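Side-chain contact in putative uncharacterized protein (Mycobacterium avium, PDB 2Z6V), which probably transfers a sulfonate group to an acceptor molecule, as a mycobacterial member of the sulfotransferase family whose substrate is not established: residues G305-A308 / M309-M312. Numbering follows the deposited sequence.
Sequences GRLA and MWQM. With PLM (palmitic acid), chain C.
The indole of W310 meets L307 obliquely, CD1 of L307 lying 3.8 Å from CE3 of W310, an i/i+3 contact within alpha-helix 301-326 of the sulfotransferase fold, which is built on a five-stranded parallel sheet. Other aromatic rings border the indole: F218, on helix 212-219, lies nearly parallel to it, while Y314 is inclined by about 50°. The second flat group, the amide of Q311, makes the i/i+4 contact, crossing L307 at its nitrogen side, with NE2 of Q311 3.5 Å from CD1 of L307. A leucine CG anti to its own N (chi1 170°) turns the branched end forward, so CD1 reaches W310 and Q311, three and four residues on. The backbone is regular: N of M309, W310, Q311 and M312 each donate to the carbonyl four residues back. M309 and M312 pack on helix 392-405, A308 and M312 on helix 275-285. The Q311 side chain stretches out straight from CG, carrying its amide to the bound palmitic acid. D205 is a weak partner of NE2, and NE2 of Q311 also donates a long bond, 3.3 Å at an N-H...O angle of 157°, to carboxylate O1 of the palmitic acid.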
ATOM      1  N   GLY A 305       9.151  12.711  13.828  1.00 46.28           N
ATOM      2  CA  GLY A 305       9.618  13.499  12.705  1.00 45.29           C
ATOM      3  C   GLY A 305      10.907  12.973  12.101  1.00 45.80           C
ATOM      4  O   GLY A 305      11.039  12.947  10.881  1.00 45.01           O
ATOM      5  N   ARG A 306      11.861  12.559  12.932  1.00 45.70           N
ATOM      6  CA  ARG A 306      13.112  12.034  12.404  1.00 48.52           C
ATOM      7  C   ARG A 306      12.919  10.680  11.737  1.00 47.72           C
ATOM      8  O   ARG A 306      13.636  10.350  10.789  1.00 47.43           O
ATOM      9  CB  ARG A 306      14.198  11.934  13.485  1.00 51.96           C
ATOM     10  CG  ARG A 306      13.708  11.503  14.839  1.00 59.82           C
ATOM     11  CD  ARG A 306      13.114  12.689  15.590  1.00 66.19           C
ATOM     12  NE  ARG A 306      14.077  13.349  16.474  1.00 69.96           N
ATOM     13  CZ  ARG A 306      14.581  12.805  17.581  1.00 71.17           C
ATOM     14  NH1 ARG A 306      14.221  11.580  17.952  1.00 69.97           N
ATOM     15  NH2 ARG A 306      15.441  13.491  18.324  1.00 72.67           N
ATOM     16  N   LEU A 307      11.958   9.894  12.222  1.00 46.98           N
ATOM     17  CA  LEU A 307      11.696   8.594  11.612  1.00 46.49           C
ATOM     18  C   LEU A 307      11.071   8.838  10.237  1.00 46.03           C
ATOM     19  O   LEU A 307      11.456   8.209   9.249  1.00 45.43           O
ATOM     20  CB  LEU A 307      10.756   7.745  12.486  1.00 47.24           C
ATOM     21  CG  LEU A 307      10.187   6.447  11.864  1.00 50.53           C
ATOM     22  CD1 LEU A 307      11.300   5.565  11.289  1.00 47.21           C
ATOM     23  CD2 LEU A 307       9.391   5.677  12.927  1.00 51.42           C
ATOM     24  N   ALA A 308      10.119   9.763  10.171  1.00 43.83           N
ATOM     25  CA  ALA A 308       9.473  10.077   8.904  1.00 42.91           C
ATOM     26  C   ALA A 308      10.529  10.563   7.919  1.00 42.67           C
ATOM     27  O   ALA A 308      10.498  10.215   6.742  1.00 43.53           O
ATOM     28  CB  ALA A 308       8.404  11.150   9.102  1.00 40.55           C
ATOM     29  N   MET A 309      11.466  11.369   8.409  1.00 42.19           N
ATOM     30  CA  MET A 309      12.537  11.903   7.574  1.00 41.55           C
ATOM     31  C   MET A 309      13.414  10.776   7.044  1.00 39.30           C
ATOM     32  O   MET A 309      13.774  10.754   5.872  1.00 38.32           O
ATOM     33  CB  MET A 309      13.394  12.874   8.382  1.00 43.62           C
ATOM     34  CG  MET A 309      14.599  13.404   7.635  1.00 47.78           C
ATOM     35  SD  MET A 309      15.692  14.339   8.717  1.00 52.47           S
ATOM     36  CE  MET A 309      14.759  15.837   8.929  1.00 50.72           C
ATOM     37  N   TRP A 310      13.754   9.846   7.928  1.00 37.83           N
ATOM     38  CA  TRP A 310      14.580   8.696   7.590  1.00 36.68           C
ATOM     39  C   TRP A 310      13.875   7.842   6.531  1.00 37.66           C
ATOM     40  O   TRP A 310      14.489   7.410   5.553  1.00 38.94           O
ATOM     41  CB  TRP A 310      14.828   7.880   8.859  1.00 35.88           C
ATOM     42  CG  TRP A 310      15.557   6.590   8.659  1.00 37.31           C
ATOM     43  CD1 TRP A 310      16.907   6.395   8.682  1.00 37.08           C
ATOM     44  CD2 TRP A 310      14.969   5.300   8.447  1.00 37.73           C
ATOM     45  NE1 TRP A 310      17.199   5.060   8.506  1.00 38.62           N
ATOM     46  CE2 TRP A 310      16.025   4.367   8.357  1.00 38.66           C
ATOM     47  CE3 TRP A 310      13.650   4.841   8.329  1.00 38.40           C
ATOM     48  CZ2 TRP A 310      15.805   3.001   8.154  1.00 39.33           C
ATOM     49  CZ3 TRP A 310      13.429   3.482   8.129  1.00 39.90           C
ATOM     50  CH2 TRP A 310      14.504   2.579   8.043  1.00 40.47           C
ATOM     51  N   GLN A 311      12.583   7.605   6.729  1.00 36.53           N
ATOM     52  CA  GLN A 311      11.809   6.809   5.793  1.00 35.78           C
ATOM     53  C   GLN A 311      11.675   7.490   4.435  1.00 36.89           C
ATOM     54  O   GLN A 311      11.788   6.841   3.390  1.00 37.80           O
ATOM     55  CB  GLN A 311      10.422   6.518   6.363  1.00 33.05           C
ATOM     56  CG  GLN A 311      10.395   5.351   7.320  1.00 33.32           C
ATOM     57  CD  GLN A 311       8.986   5.000   7.750  1.00 31.92           C
ATOM     58  OE1 GLN A 311       8.053   5.110   6.968  1.00 32.43           O
ATOM     59  NE2 GLN A 311       8.832   4.562   8.987  1.00 29.73           N
ATOM     60  N   MET A 312      11.427   8.794   4.443  1.00 36.07           N
ATOM     61  CA  MET A 312      11.297   9.524   3.194  1.00 36.82           C
ATOM     62  C   MET A 312      12.583   9.467   2.378  1.00 37.17           C
ATOM     63  O   MET A 312      12.531   9.361   1.155  1.00 38.30           O
ATOM     64  CB  MET A 312      10.906  10.983   3.455  1.00 36.65           C
ATOM     65  CG  MET A 312       9.457  11.146   3.887  1.00 37.75           C
ATOM     66  SD  MET A 312       8.324  10.407   2.692  1.00 38.33           S
ATOM     67  CE  MET A 312       7.313  11.803   2.214  1.00 37.87           C
TER
HETATM   68  C1  PLM C 700       4.845   2.922   8.755  1.00 68.21           C
HETATM   69  O1  PLM C 700       5.906   3.150   9.375  1.00 68.45           O
HETATM   70  O2  PLM C 700       4.122   1.911   8.885  1.00 69.19           O
HETATM   71  C2  PLM C 700       4.377   3.971   7.743  1.00 65.87           C
HETATM   72  C3  PLM C 700       5.512   4.376   6.800  1.00 62.02           C
HETATM   73  C4  PLM C 700       5.043   5.324   5.694  1.00 61.68           C
HETATM   74  C5  PLM C 700       3.972   4.678   4.811  1.00 58.54           C
HETATM   75  C6  PLM C 700       2.586   4.745   5.456  1.00 59.44           C
HETATM   76  C7  PLM C 700       1.611   3.828   4.717  1.00 57.86           C
HETATM   77  C8  PLM C 700       1.906   2.361   5.032  1.00 58.29           C
HETATM   78  C9  PLM C 700       1.750   1.509   3.772  1.00 58.87           C
HETATM   79  CA  PLM C 700       0.400   1.753   3.094  1.00 60.30           C
HETATM   80  CB  PLM C 700       0.426   1.317   1.627  1.00 56.70           C
HETATM   81  CC  PLM C 700       1.566   2.026   0.894  1.00 55.57           C
HETATM   82  CD  PLM C 700       2.905   1.341   1.174  1.00 57.27           C
HETATM   83  CE  PLM C 700       4.097   2.267   0.918  1.00 52.86           C
HETATM   84  CF  PLM C 700       4.077   3.435   1.906  1.00 53.76           C
HETATM   85  CG  PLM C 700       5.328   4.306   1.781  1.00 50.34           C